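Long-range contacts in neurotoxin (Clostridium botulinum, PDB 2QN0), which probably acts as a zinc-dependent endopeptidase, the light chain of botulinum neurotoxin type C1, cleaving neuronal SNARE proteins: residues D132-D137 with F186-I191; N98-G103 with K365-Q370. All blocks are in the same frame, centred on the assembly; numbering follows the deposited sequence.

Interaction 1 (D132-D137 with F186-I191); sequences DFNSVD and FGALSI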
loop_
_atom_site.group_PDB
_atom_site.type_symbol
_atom_site.label_atom_id
_atom_site.label_comp_id
_atom_site.label_asym_id
_atom_site.label_seq_id
_atom_site.Cartn_x
_atom_site.Cartn_y
_atom_site.Cartn_z
ATOM N N ASP A 132 6.916 17.826 -5.798
ATOM C CA ASP A 132 6.436 17.462 -4.470
ATOM C C ASP A 132 7.404 16.560 -3.719
ATOM O O ASP A 132 8.494 16.997 -3.347
ATOM C CB ASP A 132 5.057 16.802 -4.577
ATOM C CG ASP A 132 3.977 17.787 -4.981
ATOM O OD1 ASP A 132 3.877 18.848 -4.332
ATOM O OD2 ASP A 132 3.231 17.504 -5.943
ATOM N N PHE A 133 7.013 15.308 -3.492
ATOM C CA PHE A 133 7.865 14.359 -2.780
ATOM C C PHE A 133 8.156 13.101 -3.597
ATOM O O PHE A 133 8.397 12.029 -3.035
ATOM C CB PHE A 133 7.207 13.976 -1.451
ATOM C CG PHE A 133 7.177 15.097 -0.454
ATOM C CD1 PHE A 133 8.274 15.352 0.358
ATOM C CD2 PHE A 133 6.072 15.935 -0.365
ATOM C CE1 PHE A 133 8.273 16.427 1.243
ATOM C CE2 PHE A 133 6.061 17.011 0.516
ATOM C CZ PHE A 133 7.166 17.258 1.322
ATOM N N ASN A 134 8.150 13.233 -4.920
ATOM C CA ASN A 134 8.403 12.088 -5.793
ATOM C C ASN A 134 9.859 11.632 -5.810
ATOM O O ASN A 134 10.147 10.484 -6.158
ATOM C CB ASN A 134 7.948 12.395 -7.221
ATOM C CG ASN A 134 6.439 12.315 -7.387
ATOM O OD1 ASN A 134 5.714 11.960 -6.455
ATOM N ND2 ASN A 134 5.960 12.636 -8.585
ATOM N N SER A 135 10.779 12.523 -5.456
ATOM C CA SER A 135 12.189 12.146 -5.426
ATOM C C SER A 135 12.685 12.209 -3.986
ATOM O O SER A 135 12.279 13.083 -3.223
ATOM C CB SER A 135 13.021 13.073 -6.327
ATOM O OG SER A 135 13.043 14.404 -5.849
ATOM N N VAL A 136 13.540 11.264 -3.607
ATOM C CA VAL A 136 14.069 11.230 -2.250
ATOM C C VAL A 136 15.591 11.278 -2.284
ATOM O O VAL A 136 16.220 10.696 -3.168
ATOM C CB VAL A 136 13.604 9.956 -1.493
ATOM C CG1 VAL A 136 12.076 9.910 -1.447
ATOM C CG2 VAL A 136 14.150 8.715 -2.162
ATOM N N ASP A 137 16.180 11.980 -1.319
ATOM C CA ASP A 137 17.632 12.113 -1.262
ATOM C C ASP A 137 18.364 10.849 -0.841
ATOM O O ASP A 137 17.928 10.128 0.061
ATOM C CB ASP A 137 18.051 13.225 -0.291
ATOM C CG ASP A 137 17.551 14.591 -0.700
ATOM O OD1 ASP A 137 17.272 14.801 -1.899
ATOM O OD2 ASP A 137 17.456 15.461 0.189
ATOM N N PHE A 186 -2.034 12.311 -12.612
ATOM C CA PHE A 186 -0.571 12.243 -12.546
ATOM C C PHE A 186 -0.095 11.046 -11.734
ATOM O O PHE A 186 0.753 10.266 -12.173
ATOM C CB PHE A 186 0.005 13.485 -11.867
ATOM C CG PHE A 186 -0.394 14.781 -12.510
ATOM C CD1 PHE A 186 0.162 15.174 -13.721
ATOM C CD2 PHE A 186 -1.319 15.615 -11.890
ATOM C CE1 PHE A 186 -0.198 16.387 -14.308
ATOM C CE2 PHE A 186 -1.684 16.828 -12.469
ATOM C CZ PHE A 186 -1.121 17.213 -13.681
ATOM N N GLY A 187 -0.649 10.923 -10.536
ATOM C CA GLY A 187 -0.226 9.873 -9.637
ATOM C C GLY A 187 0.900 10.496 -8.832
ATOM O O GLY A 187 1.337 11.607 -9.144
ATOM N N ALA A 188 1.374 9.802 -7.802
ATOM C CA ALA A 188 2.450 10.325 -6.968
ATOM C C ALA A 188 3.026 9.202 -6.121
ATOM O O ALA A 188 2.427 8.139 -6.003
ATOM C CB ALA A 188 1.922 11.431 -6.061
ATOM N N LEU A 189 4.190 9.449 -5.534
ATOM C CA LEU A 189 4.836 8.459 -4.680
ATOM C C LEU A 189 3.933 8.154 -3.485
ATOM O O LEU A 189 3.343 9.062 -2.899
ATOM C CB LEU A 189 6.185 9.004 -4.187
ATOM C CG LEU A 189 6.984 8.176 -3.178
ATOM C CD1 LEU A 189 8.459 8.534 -3.292
ATOM C CD2 LEU A 189 6.466 8.427 -1.761
ATOM N N SER A 190 3.830 6.874 -3.132
ATOM C CA SER A 190 3.019 6.454 -1.992
ATOM C C SER A 190 3.905 5.881 -0.894
ATOM O O SER A 190 4.903 5.226 -1.177
ATOM C CB SER A 190 2.026 5.352 -2.388
ATOM O OG SER A 190 0.993 5.819 -3.238
ATOM N N ILE A 191 3.537 6.139 0.354
ATOM C CA ILE A 191 4.250 5.562 1.486
ATOM C C ILE A 191 3.209 4.723 2.211
ATOM O O ILE A 191 2.137 5.219 2.567
ATOM C CB ILE A 191 4.813 6.626 2.454
ATOM C CG1 ILE A 191 6.001 7.341 1.798
ATOM C CG2 ILE A 191 5.247 5.957 3.766
ATOM C CD1 ILE A 191 6.689 8.365 2.691
HETATM O O HOH W 1 3.245 13.628 -9.025
#
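Asn134 turns its carboxamide onto the backbone that leads into strand 190-193, and Leu189 answers by laying its side chain against the backbone of the other segment. The single direct hydrogen bond across this buried contact runs from the Leu189 backbone N to Asn134 OD1, at 3.1 Å and nearly straight at the hydrogen (165°). The donor stands above the carboxamide plane, 40° out of it. The other branch of the amide is used as well: Asn134 ND2 donates to a water 2.9 Å away, which in turn donates to Gly187 O at 2.8 Å. With OD1 accepting and ND2 giving to the water, the rotation of the amide about its last bond is set. OD1 also lies 3.8 Å from Ala188 CB.

Leu189 holds CG anti to its backbone N (chi1 175°), and beyond it CD1 reaches the turn, touching Phe133 O at 3.5 Å. The same methyl meets Val136 CG1 at 4.3 Å, a looser apolar touch. Phe133 takes part through its carbonyl; its ring leads away to pack on Leu26 and Phe173. On the far segment, Ala188 makes a backbone bond to Asn237, whose ND2 also bonds Ser190 OG.

Strands 136-141 and 190-193 belong to one mixed sheet but are not neighbours in it. Their lead-ins are joined here by a side-chain amide that bonds main-chain groups directly and through water, a loop-to-loop tie between the entries to two non-adjacent strands of the sheet in the clostridial neurotoxin zinc protease fold.

Interaction 2 (N98-G103 with K365-Q370); sequences NSREIG and KIYNVQ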
loop_
_atom_site.group_PDB
_atom_site.type_symbol
_atom_site.label_atom_id
_atom_site.label_comp_id
_atom_site.label_asym_id
_atom_site.label_seq_id
_atom_site.Cartn_x
_atom_site.Cartn_y
_atom_site.Cartn_z
ATOM N N ASN A 98 3.551 -12.764 -4.942
ATOM C CA ASN A 98 4.094 -13.059 -6.263
ATOM C C ASN A 98 3.845 -14.491 -6.737
ATOM O O ASN A 98 4.121 -14.818 -7.893
ATOM C CB ASN A 98 5.603 -12.771 -6.253
ATOM C CG ASN A 98 6.183 -12.610 -7.645
ATOM O OD1 ASN A 98 5.563 -12.013 -8.525
ATOM N ND2 ASN A 98 7.396 -13.118 -7.842
ATOM N N SER A 99 3.319 -15.340 -5.857
ATOM C CA SER A 99 3.067 -16.735 -6.212
ATOM C C SER A 99 1.822 -16.952 -7.076
ATOM O O SER A 99 1.641 -18.034 -7.634
ATOM C CB SER A 99 2.983 -17.605 -4.948
ATOM O OG SER A 99 1.780 -17.381 -4.228
ATOM N N ARG A 100 0.957 -15.940 -7.174
ATOM C CA ARG A 100 -0.242 -16.032 -8.013
ATOM C C ARG A 100 -0.129 -14.970 -9.102
ATOM O O ARG A 100 0.444 -13.905 -8.881
ATOM C CB ARG A 100 -1.523 -15.789 -7.204
ATOM C CG ARG A 100 -1.686 -16.678 -5.980
ATOM C CD ARG A 100 -1.488 -18.135 -6.299
ATOM N NE ARG A 100 -1.372 -18.936 -5.084
ATOM C CZ ARG A 100 -2.398 -19.381 -4.369
ATOM N NH1 ARG A 100 -3.642 -19.111 -4.746
ATOM N NH2 ARG A 100 -2.177 -20.102 -3.276
ATOM N N GLU A 101 -0.693 -15.252 -10.272
ATOM C CA GLU A 101 -0.608 -14.321 -11.388
ATOM C C GLU A 101 -1.088 -12.902 -11.103
ATOM O O GLU A 101 -0.452 -11.938 -11.528
ATOM C CB GLU A 101 -1.364 -14.875 -12.598
ATOM C CG GLU A 101 -0.845 -16.219 -13.078
ATOM C CD GLU A 101 -1.383 -16.598 -14.444
ATOM O OE1 GLU A 101 -2.617 -16.551 -14.634
ATOM O OE2 GLU A 101 -0.570 -16.946 -15.327
ATOM N N ILE A 102 -2.202 -12.759 -10.395
ATOM C CA ILE A 102 -2.707 -11.419 -10.124
ATOM C C ILE A 102 -1.741 -10.641 -9.233
ATOM O O ILE A 102 -1.560 -9.436 -9.410
ATOM C CB ILE A 102 -4.121 -11.458 -9.489
ATOM C CG1 ILE A 102 -4.742 -10.058 -9.551
ATOM C CG2 ILE A 102 -4.055 -11.966 -8.051
ATOM C CD1 ILE A 102 -6.230 -10.034 -9.249
ATOM N N GLY A 103 -1.105 -11.338 -8.294
ATOM C CA GLY A 103 -0.152 -10.691 -7.410
ATOM C C GLY A 103 1.108 -10.310 -8.166
ATOM O O GLY A 103 1.714 -9.273 -7.906
ATOM N N LYS A 365 -10.445 -14.684 -2.828
ATOM C CA LYS A 365 -10.913 -15.809 -3.627
ATOM C C LYS A 365 -9.763 -16.444 -4.404
ATOM O O LYS A 365 -9.607 -17.665 -4.418
ATOM C CB LYS A 365 -11.989 -15.349 -4.617
ATOM C CG LYS A 365 -13.276 -14.874 -3.957
ATOM C CD LYS A 365 -14.320 -14.463 -4.990
ATOM C CE LYS A 365 -13.867 -13.260 -5.804
ATOM N NZ LYS A 365 -14.898 -12.840 -6.799
ATOM N N ILE A 366 -8.952 -15.610 -5.043
ATOM C CA ILE A 366 -7.835 -16.105 -5.842
ATOM C C ILE A 366 -6.765 -16.849 -5.042
ATOM O O ILE A 366 -6.265 -17.884 -5.488
ATOM C CB ILE A 366 -7.197 -14.950 -6.640
ATOM C CG1 ILE A 366 -8.221 -14.413 -7.647
ATOM C CG2 ILE A 366 -5.935 -15.431 -7.361
ATOM C CD1 ILE A 366 -7.776 -13.168 -8.378
ATOM N N TYR A 367 -6.417 -16.337 -3.866
ATOM C CA TYR A 367 -5.404 -16.987 -3.031
ATOM C C TYR A 367 -6.011 -18.071 -2.148
ATOM O O TYR A 367 -5.313 -18.711 -1.366
ATOM C CB TYR A 367 -4.684 -15.948 -2.169
ATOM C CG TYR A 367 -3.744 -15.066 -2.965
ATOM C CD1 TYR A 367 -2.365 -15.287 -2.951
ATOM C CD2 TYR A 367 -4.238 -14.039 -3.769
ATOM C CE1 TYR A 367 -1.499 -14.503 -3.723
ATOM C CE2 TYR A 367 -3.385 -13.254 -4.544
ATOM C CZ TYR A 367 -2.020 -13.492 -4.519
ATOM O OH TYR A 367 -1.183 -12.728 -5.302
ATOM N N ASN A 368 -7.319 -18.263 -2.277
ATOM C CA ASN A 368 -8.038 -19.277 -1.514
ATOM C C ASN A 368 -7.801 -19.204 -0.005
ATOM O O ASN A 368 -7.386 -20.183 0.616
ATOM C CB ASN A 368 -7.666 -20.672 -2.026
ATOM C CG ASN A 368 -8.571 -21.754 -1.473
ATOM O OD1 ASN A 368 -9.798 -21.660 -1.564
ATOM N ND2 ASN A 368 -7.973 -22.793 -0.900
ATOM N N VAL A 369 -8.065 -18.041 0.580
ATOM C CA VAL A 369 -7.906 -17.860 2.015
ATOM C C VAL A 369 -9.200 -17.316 2.598
ATOM O O VAL A 369 -10.004 -16.703 1.892
ATOM C CB VAL A 369 -6.768 -16.863 2.361
ATOM C CG1 VAL A 369 -5.430 -17.407 1.870
ATOM C CG2 VAL A 369 -7.056 -15.495 1.748
ATOM N N GLN A 370 -9.407 -17.561 3.886
ATOM C CA GLN A 370 -10.586 -17.057 4.573
ATOM C C GLN A 370 -10.339 -15.566 4.742
ATOM O O GLN A 370 -9.192 -15.138 4.872
ATOM C CB GLN A 370 -10.716 -17.718 5.951
ATOM C CG GLN A 370 -11.938 -17.285 6.756
ATOM C CD GLN A 370 -13.243 -17.647 6.069
ATOM O OE1 GLN A 370 -13.564 -17.116 5.005
ATOM N NE2 GLN A 370 -14.003 -18.562 6.675
#
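Tyr367 and Arg100 form the centre of a partly buried packing contact between two helix ends, where the start of helix 101-112 meets the tail of helix 360-366. Arg100, the N-cap residue, lays its aliphatic part over one face of the tyrosine ring in a CH-pi contact, CG being 3.5 Å from the ring centroid and 26° off the normal; the still closer approach of CG to one ring carbon is doubtful. The arginine chain bends at chi2 (-50°), and the two side chains slide past each other in opposite directions. Guanidinium and ring planes end only 17° apart, with Tyr367 CD1 over the guanidinium face toward its rim. Ile366 O lies near the plane of the guanidinium, at its edge, 3.0 Å from Arg100 NH1, while NH2 is hydrogen-bonded to Gln396 O.

Tyr367 also touches Ile224 and Met228 of helix 223-238, which carries the HExxH zinc-binding motif of this protease family; His229 and His233 from it, with Glu269, hold the zinc ion. The contact thus lies against the metal-bearing helix. Helix 360-366 closes in a Schellman motif at Asn368, whose N bonds Lys365 O at 3.2 Å.

At its tip, Tyr367 OH is hydrogen-bonded to Ile97 O. Gly103 has no side chain, and its CA lies at the edge of the ring near its plane, 3.1 Å from Tyr367 OH. Ile102 CG2 approaches the ring obliquely, 3.8 Å from Tyr367 CE2. The side chains of Ile102 and Ile366 cross at about a right angle, their CD1 methyls touching at 3.6 Å.

Overall arrangement
From the N terminus the chain first passes 98-103, at the start of helix 101-112, then 132-137, which runs from loop into strand 136-141. Interaction 1 closes when 186-191 comes back to 132-137, ending a 48-residue loop that holds strands and no helix. Much later 365-370 returns to 98-103, with 261 residues between them, so interaction 2 encloses interaction 1 in sequence. In space their centres are 29 Å apart, on opposite sides of the centre of the chain. Helix 223-238 touches both, interaction 1 near its C-terminal end and interaction 2 near its start. One contact ties the lead-ins of two strands of the mixed sheet, the other joins helix ends.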